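Local coordinates for adenosine 5'-monophosphoramidase (Candida albicans, PDB 6IQ1) that hydrolyses adenosine 5'-monophosphoramidates to AMP and an amine or ammonia, working as a homodimeric histidine triad enzyme, at the interface of chains A and B. Coordinates in Å, arbitrary orientation; residue numbers count along the deposited sequence, not the author numbering. Chains: chain A/B, Adenosine 5'-monophosphoramidase.

Contact 1: the interface of chains A and B. Residues chain A 123-126; chain B 35-37.
One face of the A:Trp123 indole is packed by B:Ile37, and a water sits in plane at its pyrrole edge. Two separate methyls of the isoleucine do the packing: the branch methyl CG2 stands over the five-membered ring, 3.6 Å from A:Trp123 CE2, and the terminal CD1 lies over the six-membered ring, 3.7 Å from A:Trp123 CE3. B:Ile37 can reach both rings because its CG1 is tucked between the backbone N and the carbonyl carbon (chi1 78°), which turns both branches toward the indole, and the two side chains meet at about a right angle. At the edge, A:Trp123 NE1 lies 2.8 Å from the O of water 1, which in turn links to the carbonyl O of B:Gln35. Farther along, the segments are tied by backbone: A:Glu126 N donates to the carbonyl O of B:Pro36 over 2.9 Å, nearly straight at 166°. A:Pro124 CD also touches B:Ile37 CB, and A:Ala125 CA leans on its CG2, so the isoleucine is flanked by the proline ring and the alanine CA as well as by the indole. This patch fastens the segment after strand 120-122 to a loop of the partner subunit and so helps hold the homodimer together.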
# COMPACT_ATOMS: atom_id res chain seq x y z
N TRP A 123 -1.82 15.73 -1.35
CA TRP A 123 -0.78 15.59 -0.33
C TRP A 123 -0.70 16.85 0.54
O TRP A 123 0.24 17.65 0.42
CB TRP A 123 0.56 15.28 -0.99
CG TRP A 123 1.54 14.58 -0.07
CD1 TRP A 123 2.63 15.14 0.55
CD2 TRP A 123 1.49 13.21 0.34
NE1 TRP A 123 3.27 14.19 1.31
CE2 TRP A 123 2.59 13.00 1.20
CE3 TRP A 123 0.64 12.14 0.06
CZ2 TRP A 123 2.86 11.76 1.78
CZ3 TRP A 123 0.90 10.91 0.64
CH2 TRP A 123 2.00 10.73 1.49
N PRO A 124 -1.65 17.02 1.47
CA PRO A 124 -1.72 18.26 2.29
C PRO A 124 -0.80 18.27 3.50
O PRO A 124 -1.23 18.19 4.65
CB PRO A 124 -3.20 18.29 2.69
CG PRO A 124 -3.58 16.85 2.79
CD PRO A 124 -2.78 16.12 1.72
N ALA A 125 0.50 18.44 3.25
CA ALA A 125 1.52 18.32 4.29
C ALA A 125 1.65 19.58 5.13
O ALA A 125 1.59 20.70 4.62
CB ALA A 125 2.88 18.01 3.68
N GLU A 126 1.86 19.38 6.43
CA GLU A 126 2.04 20.44 7.41
C GLU A 126 3.52 20.56 7.79
O GLU A 126 4.31 19.63 7.61
CB GLU A 126 1.20 20.14 8.66
CG GLU A 126 -0.31 20.24 8.43
CD GLU A 126 -1.09 19.11 9.10
OE1 GLU A 126 -0.66 17.91 9.05
OE2 GLU A 126 -2.16 19.42 9.68
N GLN B 35 6.92 15.62 8.17
CA GLN B 35 6.07 16.54 7.41
C GLN B 35 4.70 15.90 7.19
O GLN B 35 4.29 15.69 6.05
CB GLN B 35 6.70 16.93 6.08
CG GLN B 35 8.19 17.24 6.17
CD GLN B 35 8.85 17.50 4.83
OE1 GLN B 35 9.30 16.58 4.16
NE2 GLN B 35 8.94 18.77 4.45
N PRO B 36 3.97 15.60 8.26
CA PRO B 36 2.79 14.73 8.13
C PRO B 36 1.65 15.41 7.37
O PRO B 36 1.50 16.64 7.39
CB PRO B 36 2.40 14.45 9.58
CG PRO B 36 2.86 15.67 10.33
CD PRO B 36 4.13 16.10 9.64
N ILE B 37 0.86 14.58 6.68
CA ILE B 37 -0.38 15.04 6.06
C ILE B 37 -1.60 14.65 6.89
O ILE B 37 -2.72 15.02 6.54
CB ILE B 37 -0.52 14.52 4.61
CG1 ILE B 37 -0.97 13.05 4.58
CG2 ILE B 37 0.78 14.73 3.83
CD1 ILE B 37 -1.31 12.56 3.20
O HOH W 1 5.27 14.78 3.15

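Contact 2: the interface of chains A and B. Residues chain A 52-54, 94; chain B 72, 77, 80, 88, 90.
A:Asn94 lies flat on B:Tyr88 at the middle of this patch, its CB over the ring centre, 3.6 Å above the plane. The amide continues the stack, its plane turned 16° from the ring, and CG comes 3.4 Å from B:Tyr88 CE2. Both residues belong to strand 87-94 of their own subunit, and here the strands meet as an antiparallel bridge across the subunit interface of this HINT-family member of the histidine triad proteins. B:Tyr88 N donates to the carbonyl O of A:Asn94 over 3.0 Å. The amide ND2 adds a bond of 3.1 Å to the carbonyl O of B:Tyr88, approaching from above the carbonyl plane although that oxygen lies in the plane of the amide. The other end of the amide, OD1, takes the backbone N of A:Leu53 at 2.9 Å; held at both ends, the group has little freedom to flip. Farther out, the tyrosine hydroxyl OH is hydrogen-bonded to A:His54 ND1 at 2.8 Å, with the nitrogen in plane at the phenol edge. That imidazole is brought round by a chi1 of 63°, which sets CG between its own backbone N and carbonyl carbon. At the rim the extended A:Lys52 donates a hydrogen bond from NZ to the carbonyl O of B:Asn80 at 3.1 Å, tilted from that carbonyl's plane, and through water 2 it also reaches the carbonyl O of B:Leu77.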
# COMPACT_ATOMS: atom_id res chain seq x y z
N LYS A 52 -11.16 -4.52 6.89
CA LYS A 52 -10.06 -3.59 6.96
C LYS A 52 -8.76 -4.36 7.19
O LYS A 52 -8.77 -5.56 7.46
CB LYS A 52 -10.30 -2.56 8.06
CG LYS A 52 -11.44 -1.64 7.79
CD LYS A 52 -11.64 -0.73 8.99
CE LYS A 52 -12.61 0.37 8.70
NZ LYS A 52 -12.34 1.51 9.62
N LEU A 53 -7.64 -3.63 7.06
CA LEU A 53 -6.32 -4.25 7.15
C LEU A 53 -6.14 -4.96 8.49
O LEU A 53 -5.63 -6.09 8.55
CB LEU A 53 -5.22 -3.20 6.96
CG LEU A 53 -3.83 -3.82 6.81
CD1 LEU A 53 -3.61 -4.27 5.36
CD2 LEU A 53 -2.72 -2.88 7.28
N HIS A 54 -6.55 -4.31 9.57
CA HIS A 54 -6.38 -4.91 10.88
C HIS A 54 -7.29 -6.12 11.10
O HIS A 54 -7.17 -6.77 12.14
CB HIS A 54 -6.61 -3.85 11.96
CG HIS A 54 -8.00 -3.30 11.98
ND1 HIS A 54 -8.37 -2.17 11.27
CD2 HIS A 54 -9.12 -3.73 12.60
CE1 HIS A 54 -9.65 -1.93 11.47
NE2 HIS A 54 -10.13 -2.86 12.27
N ASN A 94 -9.31 1.87 3.74
CA ASN A 94 -9.97 1.36 4.94
C ASN A 94 -11.02 2.39 5.36
O ASN A 94 -10.69 3.43 5.95
CB ASN A 94 -8.95 1.10 6.06
CG ASN A 94 -7.87 0.11 5.64
OD1 ASN A 94 -8.04 -1.10 5.78
ND2 ASN A 94 -6.75 0.62 5.13
N THR B 72 -1.52 -0.02 13.37
CA THR B 72 -2.92 0.38 13.53
C THR B 72 -3.43 0.10 14.94
O THR B 72 -4.36 0.75 15.41
CB THR B 72 -3.83 -0.30 12.49
OG1 THR B 72 -3.86 -1.72 12.67
CG2 THR B 72 -3.40 0.02 11.06
N LEU B 77 -6.51 2.85 15.49
CA LEU B 77 -7.34 2.66 14.30
C LEU B 77 -8.03 1.30 14.28
O LEU B 77 -9.04 1.14 13.58
CB LEU B 77 -6.49 2.79 13.04
CG LEU B 77 -5.82 4.14 12.73
CD1 LEU B 77 -4.80 4.02 11.60
CD2 LEU B 77 -6.88 5.16 12.38
N ASN B 80 -12.19 0.74 15.19
CA ASN B 80 -13.34 1.02 14.34
C ASN B 80 -13.47 -0.10 13.31
O ASN B 80 -12.83 -0.09 12.26
CB ASN B 80 -13.20 2.38 13.67
CG ASN B 80 -14.33 2.68 12.72
OD1 ASN B 80 -15.39 2.05 12.78
ND2 ASN B 80 -14.11 3.63 11.81
N TYR B 88 -8.38 5.01 7.12
CA TYR B 88 -6.94 5.15 6.88
C TYR B 88 -6.56 4.55 5.53
O TYR B 88 -7.28 3.71 4.97
CB TYR B 88 -6.10 4.53 8.02
CG TYR B 88 -6.30 3.05 8.32
CD1 TYR B 88 -7.29 2.63 9.20
CD2 TYR B 88 -5.46 2.09 7.77
CE1 TYR B 88 -7.46 1.29 9.50
CE2 TYR B 88 -5.60 0.74 8.08
CZ TYR B 88 -6.61 0.34 8.94
OH TYR B 88 -6.78 -1.00 9.23
N VAL B 90 -3.14 2.97 3.15
CA VAL B 90 -1.77 2.49 3.02
C VAL B 90 -1.33 2.82 1.60
O VAL B 90 -1.97 2.39 0.63
CB VAL B 90 -1.67 0.98 3.33
CG1 VAL B 90 -0.19 0.52 3.37
CG2 VAL B 90 -2.33 0.68 4.67
O HOH W 2 -10.39 2.55 11.34

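Contact 3: the interface of chains A and B. Residues chain A 121, 123; chain B 37, 41, 91, 99, 108, 110, 119.
A:Val121 is in strand 120-122 and A:Trp123 just beyond its end, both against B:His99, whose positive phi of 80° puts its backbone in the left-handed helical region. The B:His99 imidazole is wedged between the two: A:Val121 CG1 sits over its face, 3.6 Å from CD2, and the opposite end, CE1, lies 3.5 Å from A:Trp123 CG. A chi1 of -157°, with CG roughly opposite the backbone N, carries CE1 onto the indole face opposite the one taken by B:Ile37, and the tryptophan is clamped on both sides by the partner. Its six-membered ring pushes inward, edge first. A:Trp123 CH2 points onto the face of B:His108, the last histidine of the triad motif, with the ring planes 78° apart. B:His41 brings its CE1 edge to the same end, 3.5 Å from A:Trp123 CZ2. B:Leu91 CD2 and B:Ile110 CD1 close round A:Trp123 CZ3, while B:Leu119 CD1 touches A:Val121. B:His99 and B:His108 both belong to the expected AMP site, so one subunit's tryptophan probably helps shape the other's nucleotide pocket. The two histidines beneath it are chained: B:His41 ND1 accepts from B:Ile37 N in the ring plane, and B:His41 NE2 is hydrogen-bonded to B:His108 ND1 at 2.8 Å.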
# COMPACT_ATOMS: atom_id res chain seq x y z
N VAL A 121 -2.56 12.04 -6.42
CA VAL A 121 -2.21 12.05 -5.01
C VAL A 121 -2.36 13.47 -4.48
O VAL A 121 -1.57 14.37 -4.83
CB VAL A 121 -0.79 11.52 -4.78
CG1 VAL A 121 -0.38 11.67 -3.31
CG2 VAL A 121 -0.72 10.06 -5.24
N TRP A 123 -1.82 15.73 -1.35
CA TRP A 123 -0.78 15.59 -0.33
C TRP A 123 -0.70 16.85 0.54
O TRP A 123 0.24 17.65 0.42
CB TRP A 123 0.56 15.28 -0.99
CG TRP A 123 1.54 14.58 -0.07
CD1 TRP A 123 2.63 15.14 0.55
CD2 TRP A 123 1.49 13.21 0.34
NE1 TRP A 123 3.27 14.19 1.31
CE2 TRP A 123 2.59 13.00 1.20
CE3 TRP A 123 0.64 12.14 0.06
CZ2 TRP A 123 2.86 11.76 1.78
CZ3 TRP A 123 0.90 10.91 0.64
CH2 TRP A 123 2.00 10.73 1.49
N ILE B 37 0.86 14.58 6.68
CA ILE B 37 -0.38 15.04 6.06
C ILE B 37 -1.60 14.65 6.89
O ILE B 37 -2.72 15.02 6.54
CB ILE B 37 -0.52 14.52 4.61
CG1 ILE B 37 -0.97 13.05 4.58
CG2 ILE B 37 0.78 14.73 3.83
CD1 ILE B 37 -1.31 12.56 3.20
N HIS B 41 0.70 10.27 10.86
CA HIS B 41 1.29 9.80 9.61
C HIS B 41 2.59 9.05 9.90
O HIS B 41 3.57 9.65 10.36
CB HIS B 41 1.51 11.02 8.71
CG HIS B 41 1.97 10.70 7.32
ND1 HIS B 41 2.02 11.66 6.33
CD2 HIS B 41 2.42 9.56 6.75
CE1 HIS B 41 2.48 11.13 5.21
NE2 HIS B 41 2.73 9.85 5.44
N LEU B 91 -0.27 3.62 1.47
CA LEU B 91 0.20 4.07 0.16
C LEU B 91 1.69 3.79 -0.00
O LEU B 91 2.48 3.97 0.93
CB LEU B 91 -0.06 5.56 -0.03
CG LEU B 91 0.38 6.16 -1.37
CD1 LEU B 91 -0.36 5.48 -2.50
CD2 LEU B 91 0.12 7.68 -1.38
N HIS B 99 4.60 10.22 -7.35
CA HIS B 99 4.73 11.01 -6.12
C HIS B 99 5.80 10.48 -5.17
O HIS B 99 5.74 10.76 -3.97
CB HIS B 99 3.38 11.11 -5.39
CG HIS B 99 3.25 12.29 -4.47
ND1 HIS B 99 3.87 12.36 -3.24
CD2 HIS B 99 2.53 13.44 -4.60
CE1 HIS B 99 3.55 13.50 -2.65
NE2 HIS B 99 2.74 14.17 -3.45
N HIS B 108 3.34 4.43 3.54
CA HIS B 108 2.66 5.42 4.37
C HIS B 108 1.44 4.78 5.03
O HIS B 108 0.59 4.18 4.35
CB HIS B 108 2.19 6.64 3.56
CG HIS B 108 3.28 7.34 2.80
ND1 HIS B 108 3.93 8.45 3.29
CD2 HIS B 108 3.81 7.08 1.58
CE1 HIS B 108 4.82 8.85 2.40
NE2 HIS B 108 4.78 8.04 1.36
N ILE B 110 -1.61 6.30 6.78
CA ILE B 110 -2.14 7.66 6.89
C ILE B 110 -3.55 7.63 7.45
O ILE B 110 -4.48 7.19 6.75
CB ILE B 110 -2.15 8.38 5.55
CG1 ILE B 110 -0.85 8.18 4.79
CG2 ILE B 110 -2.44 9.85 5.77
CD1 ILE B 110 -0.95 8.62 3.33
N LEU B 119 -4.83 11.38 3.13
CA LEU B 119 -4.65 11.19 1.70
C LEU B 119 -5.88 11.69 0.94
O LEU B 119 -7.02 11.43 1.35
CB LEU B 119 -4.38 9.72 1.38
CG LEU B 119 -4.13 9.42 -0.09
CD1 LEU B 119 -2.95 10.21 -0.61
CD2 LEU B 119 -3.90 7.93 -0.31

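Contacts 1 and 3 adjoin, their C-alpha centres about 8 Å apart, and share A:Trp123 and B:Ile37; contact 2 lies about 19 Å from contact 1 and about 14 Å from contact 3. Strand 87-94 of chain B joins contacts 2 and 3, giving B:Tyr88 to contact 2 and B:Leu91 to contact 3. The centre of contact 3 is about 9 Å from B:His106, the expected nucleophile, against about 16 Å for contact 2. Contact 3 is thus the place where the dimer interface comes near the catalytic site, and may link the two; the two-fold axis repeats the arrangement for the other subunit.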